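Local coordinates for galactofuranose-binding protein YtfQ (Escherichia coli, PDB 2VK2) that binds alpha- and beta-galactofuranose in the periplasm and serves as the solute-binding protein of an ABC transporter for this sugar, at residues W16-E20 and L88-S92; L76-K80 and K98-M102; Q135-A140 and S167-T171. All coordinates share one frame; numbering follows the deposited sequence.

Contact 1 of 3, residues W16-E20 and L88-S92. With GZL (beta-D-galactofuranose), chain B.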
ATOM      1  N   TRP A  16      -1.924  -1.530   7.738  1.00  7.89           N
ATOM      2  CA  TRP A  16      -2.277  -2.393   6.623  1.00  7.86           C
ATOM      3  C   TRP A  16      -1.299  -3.562   6.500  1.00  7.98           C
ATOM      4  O   TRP A  16      -1.723  -4.704   6.348  1.00  8.02           O
ATOM      5  CB  TRP A  16      -2.344  -1.626   5.294  1.00  7.66           C
ATOM      6  CG  TRP A  16      -2.759  -2.538   4.196  1.00  7.61           C
ATOM      7  CD1 TRP A  16      -4.030  -2.810   3.796  1.00  7.62           C
ATOM      8  CD2 TRP A  16      -1.902  -3.372   3.405  1.00  7.18           C
ATOM      9  NE1 TRP A  16      -4.022  -3.745   2.789  1.00  7.67           N
ATOM     10  CE2 TRP A  16      -2.726  -4.110   2.537  1.00  7.43           C
ATOM     11  CE3 TRP A  16      -0.515  -3.564   3.347  1.00  7.55           C
ATOM     12  CZ2 TRP A  16      -2.212  -5.017   1.609  1.00  7.64           C
ATOM     13  CZ3 TRP A  16      -0.004  -4.469   2.425  1.00  7.64           C
ATOM     14  CH2 TRP A  16      -0.852  -5.184   1.575  1.00  7.67           C
ATOM     15  N   ARG A  17      -0.001  -3.285   6.563  1.00  7.96           N
ATOM     16  CA  ARG A  17       0.976  -4.363   6.396  1.00  8.18           C
ATOM     17  C   ARG A  17       0.933  -5.338   7.566  1.00  8.37           C
ATOM     18  O   ARG A  17       1.103  -6.536   7.377  1.00  8.15           O
ATOM     19  CB  ARG A  17       2.399  -3.843   6.187  1.00  8.39           C
ATOM     20  CG  ARG A  17       3.359  -4.970   5.764  1.00  8.20           C
ATOM     21  CD  ARG A  17       4.661  -4.472   5.161  1.00  8.06           C
ATOM     22  NE  ARG A  17       4.409  -3.696   3.954  1.00  7.85           N
ATOM     23  CZ  ARG A  17       4.138  -4.206   2.757  1.00  7.80           C
ATOM     24  NH1 ARG A  17       4.117  -5.512   2.546  1.00  7.88           N
ATOM     25  NH2 ARG A  17       3.890  -3.381   1.758  1.00  8.10           N
ATOM     26  N   ALA A  18       0.679  -4.829   8.767  1.00  8.47           N
ATOM     27  CA  ALA A  18       0.491  -5.694   9.928  1.00  8.63           C
ATOM     28  C   ALA A  18      -0.672  -6.657   9.692  1.00  8.62           C
ATOM     29  O   ALA A  18      -0.577  -7.842  10.014  1.00  8.62           O
ATOM     30  CB  ALA A  18       0.255  -4.868  11.184  1.00  9.00           C
ATOM     31  N   ALA A  19      -1.761  -6.150   9.123  1.00  8.63           N
ATOM     32  CA  ALA A  19      -2.906  -6.984   8.770  1.00  8.67           C
ATOM     33  C   ALA A  19      -2.554  -7.990   7.672  1.00  8.66           C
ATOM     34  O   ALA A  19      -2.977  -9.141   7.732  1.00  8.39           O
ATOM     35  CB  ALA A  19      -4.090  -6.123   8.343  1.00  8.90           C
ATOM     36  N   GLU A  20      -1.786  -7.558   6.672  1.00  8.50           N
ATOM     37  CA  GLU A  20      -1.352  -8.467   5.609  1.00  8.45           C
ATOM     38  C   GLU A  20      -0.561  -9.644   6.183  1.00  8.58           C
ATOM     39  O   GLU A  20      -0.758 -10.788   5.776  1.00  8.02           O
ATOM     40  CB  GLU A  20      -0.502  -7.735   4.569  1.00  8.44           C
ATOM     41  CG  GLU A  20      -0.148  -8.588   3.355  1.00  8.62           C
ATOM     42  CD  GLU A  20       1.009  -8.033   2.552  1.00  8.43           C
ATOM     43  OE1 GLU A  20       1.982  -7.536   3.156  1.00  9.03           O
ATOM     44  OE2 GLU A  20       0.937  -8.103   1.306  1.00  8.33           O
ATOM     45  N   LEU A  88       5.093 -12.438  -6.078  1.00  7.85           N
ATOM     46  CA  LEU A  88       5.222 -11.076  -5.575  1.00  7.89           C
ATOM     47  C   LEU A  88       3.892 -10.630  -4.984  1.00  7.78           C
ATOM     48  O   LEU A  88       2.841 -10.857  -5.576  1.00  7.75           O
ATOM     49  CB  LEU A  88       5.661 -10.128  -6.693  1.00  7.94           C
ATOM     50  CG  LEU A  88       6.967 -10.512  -7.396  1.00  8.41           C
ATOM     51  CD1 LEU A  88       7.272  -9.517  -8.502  1.00  9.42           C
ATOM     52  CD2 LEU A  88       8.126 -10.605  -6.413  1.00  9.05           C
ATOM     53  N   LEU A  89       3.962 -10.021  -3.797  1.00  7.72           N
ATOM     54  CA  LEU A  89       2.746  -9.524  -3.081  1.00  7.93           C
ATOM     55  C   LEU A  89       2.835  -8.034  -2.883  1.00  7.74           C
ATOM     56  O   LEU A  89       3.799  -7.522  -2.408  1.00  7.59           O
ATOM     57  CB  LEU A  89       2.643 -10.221  -1.707  1.00  8.48           C
ATOM     58  CG  LEU A  89       2.148 -11.684  -1.643  1.00  9.91           C
ATOM     59  CD1 LEU A  89       2.954 -12.706  -2.476  1.00 10.49           C
ATOM     60  CD2 LEU A  89       2.101 -12.079  -0.163  1.00 11.61           C
ATOM     61  N   ASP A  90       1.728  -7.411  -3.298  1.00  7.62           N
ATOM     62  CA  ASP A  90       1.347  -6.021  -2.931  1.00  7.64           C
ATOM     63  C   ASP A  90       2.201  -4.871  -3.486  1.00  7.76           C
ATOM     64  O   ASP A  90       1.724  -3.784  -3.587  1.00  7.95           O
ATOM     65  CB  ASP A  90       1.076  -5.907  -1.402  1.00  7.54           C
ATOM     66  CG  ASP A  90       2.306  -5.641  -0.566  1.00  7.48           C
ATOM     67  OD1 ASP A  90       2.937  -4.627  -0.709  1.00  7.88           O
ATOM     68  OD2 ASP A  90       2.593  -6.445   0.320  1.00  8.00           O
ATOM     69  N   ARG A  91       3.424  -5.170  -3.882  1.00  7.72           N
ATOM     70  CA  ARG A  91       4.249  -4.250  -4.747  1.00  7.61           C
ATOM     71  C   ARG A  91       4.823  -5.042  -5.919  1.00  7.77           C
ATOM     72  O   ARG A  91       4.918  -6.214  -5.857  1.00  7.75           O
ATOM     73  CB  ARG A  91       5.377  -3.610  -3.945  1.00  7.60           C
ATOM     74  CG  ARG A  91       4.845  -2.811  -2.699  1.00  7.51           C
ATOM     75  CD  ARG A  91       5.932  -2.004  -2.056  1.00  7.55           C
ATOM     76  NE  ARG A  91       5.346  -1.338  -0.829  1.00  7.38           N
ATOM     77  CZ  ARG A  91       6.050  -0.793   0.135  1.00  7.71           C
ATOM     78  NH1 ARG A  91       7.351  -0.649   0.079  1.00  7.80           N
ATOM     79  NH2 ARG A  91       5.448  -0.351   1.219  1.00  7.79           N
ATOM     80  N   SER A  92       5.188  -4.267  -6.925  1.00  8.13           N
ATOM     81  CA  SER A  92       5.671  -4.832  -8.178  1.00  8.68           C
ATOM     82  C   SER A  92       7.148  -4.527  -8.389  1.00  8.71           C
ATOM     83  O   SER A  92       7.727  -3.671  -7.720  1.00  8.25           O
ATOM     84  CB  SER A  92       4.859  -4.270  -9.345  1.00  8.98           C
ATOM     85  OG  SER A  92       3.500  -4.665  -9.270  1.00 10.76           O
TER
HETATM   86  C6  GZL B1298       0.201  -1.655  -0.735  0.50  7.98           C
HETATM   87  C5  GZL B1298       1.406  -1.334  -0.223  0.50  7.34           C
HETATM   88  C4  GZL B1298       1.621  -0.260   0.827  0.50  6.57           C
HETATM   89  C3  GZL B1298       0.476   0.294   1.628  0.50  7.04           C
HETATM   90  C2  GZL B1298       0.803   0.354   2.912  0.50  6.32           C
HETATM   91  O6  GZL B1298       0.070  -2.595  -1.675  0.50  8.31           O
HETATM   92  O5  GZL B1298       2.501  -1.921  -0.719  0.50  5.34           O
HETATM   93  O4  GZL B1298       2.525  -0.731   1.837  0.50  6.19           O
HETATM   94  O3  GZL B1298      -0.649   0.734   1.075  0.50  6.48           O
HETATM   95  C1  GZL B1298       2.136  -0.266   3.134  0.50  6.17           C
HETATM   96  O2  GZL B1298       0.094   0.848   3.929  0.50  4.73           O
HETATM   97  O1  GZL B1298       3.084   0.678   3.620  0.50  6.43           O
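W16 meets D90 with the far corner of its indole: CH2 lies 3.6 Å from D90 CB. The ring and the carboxylate planes stand 82° apart. One face of the indole is turned to C6 of the sugar near its rim, and the opposite face is backed by E20 CB. The indole is held at its other end, where NE1 bonds to L247 O. R17 comes next and is the centre of the contact. Its chain bends at chi3 (-61°), and the guanidinium meets D90 end-on with two nitrogens, one to each carboxylate oxygen. NH1 donates to D90 OD2 at 2.9 Å. NH2 donates to D90 OD1 over the same length and more straightly, with an angle of 167° at the hydrogen. NH2 also donates to O4 of the sugar. NE pairs with E13, and Q9 serves both R17 NH1 and E20 OE1. One turn on, E20 OE1 forms a salt bridge with R17 NH1 at 3.0 Å. E20 OE2 lies only 2.5 Å from D90 OD2. The charge of R17, and probably a proton held between the two acids, would ease this closeness. D90 OD1 in turn accepts from O5 of the sugar at 2.7 Å, and D90 O accepts from O6. R91 completes the group: NE donates to sugar O5 at 2.9 Å and NH2 to sugar O4 at 3.0 Å. O4 is thus gripped by both arginines, and V67 O holds R91 NH1. R17, E20 and D90 form a buried salt-bridge network against the ligand. The start of helix 15-31 and the loop leaving strand 86-89 thereby build one wall of the galactofuranose site of a periplasmic binding protein.

Contact 2 of 3, residues L76-K80 and K98-M102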
ATOM      1  N   LEU A  76      16.528 -13.044  -7.944  1.00  8.51           N
ATOM      2  CA  LEU A  76      15.487 -13.810  -8.625  1.00  8.71           C
ATOM      3  C   LEU A  76      16.089 -14.858  -9.564  1.00  8.88           C
ATOM      4  O   LEU A  76      15.530 -15.943  -9.717  1.00  8.83           O
ATOM      5  CB  LEU A  76      14.526 -12.890  -9.383  1.00  8.72           C
ATOM      6  CG  LEU A  76      13.632 -12.021  -8.497  1.00  8.97           C
ATOM      7  CD1 LEU A  76      12.793 -11.093  -9.354  1.00 10.22           C
ATOM      8  CD2 LEU A  76      12.739 -12.879  -7.603  1.00  9.62           C
ATOM      9  N   LYS A  77      17.227 -14.539 -10.181  1.00  9.24           N
ATOM     10  CA  LYS A  77      17.956 -15.527 -10.980  1.00  9.86           C
ATOM     11  C   LYS A  77      18.426 -16.687 -10.108  1.00 10.08           C
ATOM     12  O   LYS A  77      18.364 -17.840 -10.525  1.00  9.99           O
ATOM     13  CB  LYS A  77      19.141 -14.881 -11.703  1.00 10.07           C
ATOM     14  CG  LYS A  77      18.723 -14.033 -12.883  1.00 10.31           C
ATOM     15  CD  LYS A  77      19.858 -13.162 -13.376  1.00 11.03           C
ATOM     16  CE  LYS A  77      19.400 -12.283 -14.520  1.00 12.22           C
ATOM     17  NZ  LYS A  77      20.506 -11.449 -15.047  1.00 14.26           N
ATOM     18  N   GLU A  78      18.862 -16.385  -8.889  1.00 10.18           N
ATOM     19  CA  GLU A  78      19.273 -17.423  -7.946  1.00 10.58           C
ATOM     20  C   GLU A  78      18.105 -18.343  -7.574  1.00 10.19           C
ATOM     21  O   GLU A  78      18.254 -19.564  -7.557  1.00 10.21           O
ATOM     22  CB  GLU A  78      19.891 -16.800  -6.691  1.00 10.60           C
ATOM     23  CG  GLU A  78      21.219 -16.102  -6.958  1.00 11.72           C
ATOM     24  CD  GLU A  78      21.701 -15.262  -5.793  1.00 12.55           C
ATOM     25  OE1 GLU A  78      21.314 -15.552  -4.645  1.00 14.79           O
ATOM     26  OE2 GLU A  78      22.481 -14.314  -6.027  1.00 15.65           O
ATOM     27  N   ALA A  79      16.945 -17.762  -7.279  1.00  9.97           N
ATOM     28  CA  ALA A  79      15.758 -18.560  -6.970  1.00  9.90           C
ATOM     29  C   ALA A  79      15.318 -19.400  -8.169  1.00 10.23           C
ATOM     30  O   ALA A  79      14.923 -20.556  -8.011  1.00  9.92           O
ATOM     31  CB  ALA A  79      14.616 -17.666  -6.501  1.00  9.63           C
ATOM     32  N   LYS A  80      15.385 -18.821  -9.364  1.00 10.75           N
ATOM     33  CA  LYS A  80      15.001 -19.544 -10.573  1.00 11.65           C
ATOM     34  C   LYS A  80      15.946 -20.709 -10.852  1.00 11.81           C
ATOM     35  O   LYS A  80      15.495 -21.798 -11.198  1.00 11.72           O
ATOM     36  CB  LYS A  80      14.945 -18.611 -11.781  1.00 12.23           C
ATOM     37  CG  LYS A  80      14.445 -19.304 -13.032  1.00 13.27           C
ATOM     38  CD  LYS A  80      13.856 -18.333 -14.023  1.00 14.81           C
ATOM     39  CE  LYS A  80      13.369 -19.069 -15.252  1.00 15.54           C
ATOM     40  NZ  LYS A  80      12.828 -18.141 -16.271  1.00 16.94           N
ATOM     41  N   LYS A  98      10.200 -11.217 -17.424  1.00 12.34           N
ATOM     42  CA  LYS A  98       8.996 -11.455 -16.629  1.00 13.14           C
ATOM     43  C   LYS A  98       8.886 -12.902 -16.146  1.00 12.53           C
ATOM     44  O   LYS A  98       8.045 -13.210 -15.297  1.00 12.39           O
ATOM     45  CB  LYS A  98       7.739 -11.093 -17.433  1.00 14.20           C
ATOM     46  CG  LYS A  98       7.734  -9.690 -18.037  1.00 16.08           C
ATOM     47  CD  LYS A  98       7.835  -8.614 -16.974  1.00 17.88           C
ATOM     48  CE  LYS A  98       7.623  -7.230 -17.566  1.00 18.45           C
ATOM     49  NZ  LYS A  98       8.689  -6.867 -18.539  1.00 19.91           N
ATOM     50  N   SER A  99       9.724 -13.790 -16.680  1.00 11.94           N
ATOM     51  CA  SER A  99       9.751 -15.182 -16.232  1.00 11.53           C
ATOM     52  C   SER A  99      10.509 -15.360 -14.909  1.00 10.94           C
ATOM     53  O   SER A  99      10.576 -16.471 -14.383  1.00 10.95           O
ATOM     54  CB  SER A  99      10.352 -16.088 -17.312  1.00 11.68           C
ATOM     55  OG  SER A  99      11.763 -15.985 -17.366  1.00 12.50           O
ATOM     56  N   LEU A 100      11.065 -14.276 -14.372  1.00 10.25           N
ATOM     57  CA  LEU A 100      11.758 -14.318 -13.080  1.00 10.01           C
ATOM     58  C   LEU A 100      10.819 -14.451 -11.878  1.00  9.90           C
ATOM     59  O   LEU A 100      11.284 -14.589 -10.750  1.00 10.07           O
ATOM     60  CB  LEU A 100      12.650 -13.083 -12.904  1.00  9.93           C
ATOM     61  CG  LEU A 100      13.911 -13.054 -13.771  1.00 10.31           C
ATOM     62  CD1 LEU A 100      14.598 -11.707 -13.655  1.00 10.68           C
ATOM     63  CD2 LEU A 100      14.870 -14.183 -13.395  1.00 11.30           C
ATOM     64  N   TYR A 101       9.511 -14.402 -12.109  1.00  9.67           N
ATOM     65  CA  TYR A 101       8.536 -14.630 -11.043  1.00  9.79           C
ATOM     66  C   TYR A 101       7.243 -15.161 -11.639  1.00  9.71           C
ATOM     67  O   TYR A 101       7.002 -15.017 -12.836  1.00  9.59           O
ATOM     68  CB  TYR A 101       8.279 -13.339 -10.262  1.00 10.63           C
ATOM     69  CG  TYR A 101       7.667 -12.241 -11.091  1.00 11.25           C
ATOM     70  CD1 TYR A 101       6.287 -12.097 -11.169  1.00 11.82           C
ATOM     71  CD2 TYR A 101       8.463 -11.355 -11.810  1.00 11.88           C
ATOM     72  CE1 TYR A 101       5.712 -11.108 -11.928  1.00 12.48           C
ATOM     73  CE2 TYR A 101       7.891 -10.350 -12.576  1.00 12.55           C
ATOM     74  CZ  TYR A 101       6.513 -10.236 -12.629  1.00 12.15           C
ATOM     75  OH  TYR A 101       5.919  -9.250 -13.379  1.00 13.13           O
ATOM     76  N   MET A 102       6.408 -15.759 -10.795  1.00  9.57           N
ATOM     77  CA  MET A 102       5.181 -16.410 -11.245  1.00 10.04           C
ATOM     78  C   MET A 102       4.074 -15.400 -11.510  1.00  9.60           C
ATOM     79  O   MET A 102       3.512 -15.349 -12.603  1.00  9.96           O
ATOM     80  CB  MET A 102       4.707 -17.415 -10.194  1.00 10.42           C
ATOM     81  CG  MET A 102       5.687 -18.544  -9.938  1.00 12.13           C
ATOM     82  SD  MET A 102       5.732 -19.737 -11.282  1.00 15.96           S
ATOM     83  CE  MET A 102       4.278 -20.702 -10.881  1.00 16.73           C
TER
HETATM   84  O   HOH W   1      12.871 -16.335  -9.477  1.00 11.96           O
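L76 and L100 meet through their CB atoms, 4.0 Å apart. L76 also lays its branched end along the L100 carbonyl, with CD2 3.9 Å from L100 O. L100 sends CD2 back toward the helix, where it rests 3.9 Å from K77 CG. A water joins the two backbones beside this patch. It donates to L76 O and to L100 O, at 2.7 Å each. At the outer rim K80 stretches across as a straight chain. Its CG is anti to the backbone N (chi1 -176°), and the ammonium reaches S99. K80 NZ makes a weak hydrogen bond of 3.4 Å to S99 O, and it lies 2.6 Å from S99 OG. The S99 hydroxyl is hydrogen-bonded to D97. Further out, L76 packs on V86 and I93, so the leucine contact is continuous with strand 86-89. K271 also holds this loop, with hydrogen bonds to K98 O and Y101 O and a cation-pi contact to the Y101 ring. The contact thus ties helix 73-81 to the loop before strand 103-106 mainly by apolar burial. Its direct polar end lies at the exposed rim, while the water serves two carbonyl oxygens next to the leucines.

Contact 3 of 3, residues Q135-A140 and S167-T171. With GZL (beta-D-galactofuranose), chain B.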
ATOM      1  N   GLN A 135       3.906  11.132  -0.058  1.00  8.08           N
ATOM      2  CA  GLN A 135       4.206   9.958  -0.868  1.00  8.30           C
ATOM      3  C   GLN A 135       4.623   8.781  -0.011  1.00  8.15           C
ATOM      4  O   GLN A 135       5.095   8.944   1.108  1.00  8.25           O
ATOM      5  CB  GLN A 135       5.340  10.239  -1.856  1.00  8.19           C
ATOM      6  CG  GLN A 135       5.092  11.373  -2.823  1.00  9.32           C
ATOM      7  CD  GLN A 135       6.182  11.464  -3.874  1.00 10.07           C
ATOM      8  OE1 GLN A 135       6.725  10.446  -4.315  1.00 13.90           O
ATOM      9  NE2 GLN A 135       6.508  12.682  -4.284  1.00 12.03           N
ATOM     10  N   GLY A 136       4.477   7.588  -0.569  1.00  8.27           N
ATOM     11  CA  GLY A 136       5.017   6.390   0.043  1.00  8.53           C
ATOM     12  C   GLY A 136       6.520   6.315  -0.140  1.00  8.85           C
ATOM     13  O   GLY A 136       7.145   7.232  -0.674  1.00  8.91           O
ATOM     14  N   THR A 137       7.087   5.206   0.316  1.00  9.28           N
ATOM     15  CA  THR A 137       8.513   4.929   0.215  1.00  9.54           C
ATOM     16  C   THR A 137       9.042   5.198  -1.189  1.00  9.53           C
ATOM     17  O   THR A 137       8.467   4.744  -2.175  1.00  9.09           O
ATOM     18  CB  THR A 137       8.769   3.462   0.588  1.00  9.77           C
ATOM     19  OG1 THR A 137       8.342   3.244   1.939  1.00 10.34           O
ATOM     20  CG2 THR A 137      10.241   3.096   0.446  1.00 10.57           C
ATOM     21  N   VAL A 138      10.136   5.953  -1.267  1.00  9.72           N
ATOM     22  CA  VAL A 138      10.743   6.293  -2.548  1.00 10.05           C
ATOM     23  C   VAL A 138      11.163   5.013  -3.266  1.00  9.56           C
ATOM     24  O   VAL A 138      11.838   4.163  -2.689  1.00  9.59           O
ATOM     25  CB  VAL A 138      11.961   7.230  -2.369  1.00 10.47           C
ATOM     26  CG1 VAL A 138      12.672   7.448  -3.694  1.00 11.47           C
ATOM     27  CG2 VAL A 138      11.522   8.557  -1.775  1.00 11.52           C
ATOM     28  N   GLY A 139      10.718   4.866  -4.508  1.00  8.95           N
ATOM     29  CA  GLY A 139      11.054   3.696  -5.315  1.00  8.67           C
ATOM     30  C   GLY A 139      10.056   2.552  -5.247  1.00  8.47           C
ATOM     31  O   GLY A 139      10.122   1.631  -6.061  1.00  8.37           O
ATOM     32  N   ALA A 140       9.135   2.592  -4.284  1.00  8.20           N
ATOM     33  CA  ALA A 140       8.079   1.586  -4.200  1.00  7.90           C
ATOM     34  C   ALA A 140       7.157   1.734  -5.399  1.00  7.79           C
ATOM     35  O   ALA A 140       6.729   2.840  -5.709  1.00  7.99           O
ATOM     36  CB  ALA A 140       7.292   1.750  -2.909  1.00  8.05           C
ATOM     37  N   SER A 167       8.035  12.255   0.561  1.00  9.97           N
ATOM     38  CA  SER A 167       7.752  10.936   1.108  1.00  9.96           C
ATOM     39  C   SER A 167       7.537  11.007   2.616  1.00 10.11           C
ATOM     40  O   SER A 167       8.298  11.656   3.334  1.00 10.48           O
ATOM     41  CB  SER A 167       8.889   9.960   0.802  1.00 10.08           C
ATOM     42  OG  SER A 167       8.625   8.694   1.385  1.00 10.54           O
ATOM     43  N   GLY A 168       6.489  10.334   3.081  1.00  9.98           N
ATOM     44  CA  GLY A 168       6.275  10.125   4.505  1.00 10.07           C
ATOM     45  C   GLY A 168       6.555   8.691   4.920  1.00 10.23           C
ATOM     46  O   GLY A 168       6.100   8.253   5.975  1.00 10.36           O
ATOM     47  N   ASP A 169       7.273   7.949   4.073  1.00 10.43           N
ATOM     48  CA  ASP A 169       7.744   6.587   4.382  1.00 10.61           C
ATOM     49  C   ASP A 169       6.633   5.572   4.700  1.00 10.20           C
ATOM     50  O   ASP A 169       6.906   4.520   5.278  1.00  9.95           O
ATOM     51  CB  ASP A 169       8.753   6.612   5.545  1.00 11.28           C
ATOM     52  CG  ASP A 169       9.936   7.531   5.292  1.00 13.22           C
ATOM     53  OD1 ASP A 169      10.144   7.958   4.137  1.00 15.95           O
ATOM     54  OD2 ASP A 169      10.664   7.826   6.263  1.00 16.23           O
ATOM     55  N   PHE A 170       5.393   5.885   4.324  1.00  9.65           N
ATOM     56  CA  PHE A 170       4.224   5.049   4.630  1.00  9.58           C
ATOM     57  C   PHE A 170       3.929   4.889   6.140  1.00  9.54           C
ATOM     58  O   PHE A 170       3.173   3.996   6.524  1.00  9.59           O
ATOM     59  CB  PHE A 170       4.349   3.655   3.967  1.00  9.30           C
ATOM     60  CG  PHE A 170       3.930   3.601   2.510  1.00  8.91           C
ATOM     61  CD1 PHE A 170       2.751   4.197   2.073  1.00  9.08           C
ATOM     62  CD2 PHE A 170       4.684   2.878   1.589  1.00  9.26           C
ATOM     63  CE1 PHE A 170       2.356   4.106   0.747  1.00  9.14           C
ATOM     64  CE2 PHE A 170       4.294   2.794   0.257  1.00  9.42           C
ATOM     65  CZ  PHE A 170       3.123   3.400  -0.158  1.00  9.38           C
ATOM     66  N   THR A 171       4.494   5.752   6.985  1.00  9.59           N
ATOM     67  CA  THR A 171       4.264   5.658   8.433  1.00  9.91           C
ATOM     68  C   THR A 171       3.471   6.838   8.982  1.00 10.10           C
ATOM     69  O   THR A 171       3.503   7.943   8.444  1.00  9.91           O
ATOM     70  CB  THR A 171       5.577   5.557   9.241  1.00 10.07           C
ATOM     71  OG1 THR A 171       6.284   6.799   9.182  1.00 11.24           O
ATOM     72  CG2 THR A 171       6.458   4.436   8.719  1.00 10.40           C
TER
HETATM   73  C6  GZL B1298       0.201  -1.655  -0.735  0.50  7.98           C
HETATM   74  C5  GZL B1298       1.406  -1.334  -0.223  0.50  7.34           C
HETATM   75  C4  GZL B1298       1.621  -0.260   0.827  0.50  6.57           C
HETATM   76  C3  GZL B1298       0.476   0.294   1.628  0.50  7.04           C
HETATM   77  C2  GZL B1298       0.803   0.354   2.912  0.50  6.32           C
HETATM   78  O6  GZL B1298       0.070  -2.595  -1.675  0.50  8.31           O
HETATM   79  O5  GZL B1298       2.501  -1.921  -0.719  0.50  5.34           O
HETATM   80  O4  GZL B1298       2.525  -0.731   1.837  0.50  6.19           O
HETATM   81  O3  GZL B1298      -0.649   0.734   1.075  0.50  6.48           O
HETATM   82  C1  GZL B1298       2.136  -0.266   3.134  0.50  6.17           C
HETATM   83  O2  GZL B1298       0.094   0.848   3.929  0.50  4.73           O
HETATM   84  O1  GZL B1298       3.084   0.678   3.620  0.50  6.43           O
HETATM   85  O   HOH W   2      11.326   6.961   1.163  1.00 28.62           O
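Q135 O is the main acceptor between the segments. G168 N donates to it at 2.8 Å, nearly straight (161°) and in the carbonyl plane. The CA-H of S167 adds a contact of 3.3 Å to the same Q135 O. At its other end Q135 is served by S165, which bonds to NE2. S167 OG lies anti to its backbone N (chi1 178°), which brings it 2.9 Å from G136 O. Its proton is not settled on that acceptor. As an acceptor itself, S167 OG takes D169 N at 3.1 Å, an ST turn. It also receives a hydrogen from a water at 3.2 Å, and this water accepts from V138 N at 2.9 Å. The two segments leave parallel neighbouring strands, 129-135 and 160-167, and Q135 and S167 form a parallel bridge at the ends of these strands. Each segment then turns into a helix, by a type II turn from T137 to A140 and a type I' turn from G168 to T171. T171 OG1 caps the second helix by accepting from K174 N, and K174 NZ pairs with D169 OD2. F170 leaves this second turn for the sugar pocket. G136 CA sits over the centre of its ring in a CH-pi contact, 3.5 Å from the centroid and 8° off the normal. On the opposite face lie the sugar atoms, with O1 3.2 Å from F170 CG and C4 toward the rim. A140 CB is at the ring edge. An alanine in place of F170 is likely to open a gap between G136 and the sugar and remove the ring face that O1 and C4 rest against. V142 and R146 of helix 141-153 pack on the F170 side chain, and N199 ND2 donates to F170 O.

Contacts 1 and 2 lie in the lobe built on the parallel sheet. Contact 1 uses the end of strand 86-89, and contact 2 joins helix 73-81 to the loop between strands 86-89 and 103-106. Contact 3 lies in the other lobe, in the loops just after strands 129-135 and 160-167. The centres of contacts 1 and 3 are about 14 Å apart. R91 NH2 comes within 3.3 Å of F170 CD2. Contacts 1 and 3 bring one lobe each to the same sugar, as in a two-lobed binding protein closed around its ligand. The centre of contact 2 is about 19 Å from that of contact 1 and 26 Å from that of contact 3. Segments of contacts 1 and 2 alternate along the chain; contact 3 follows.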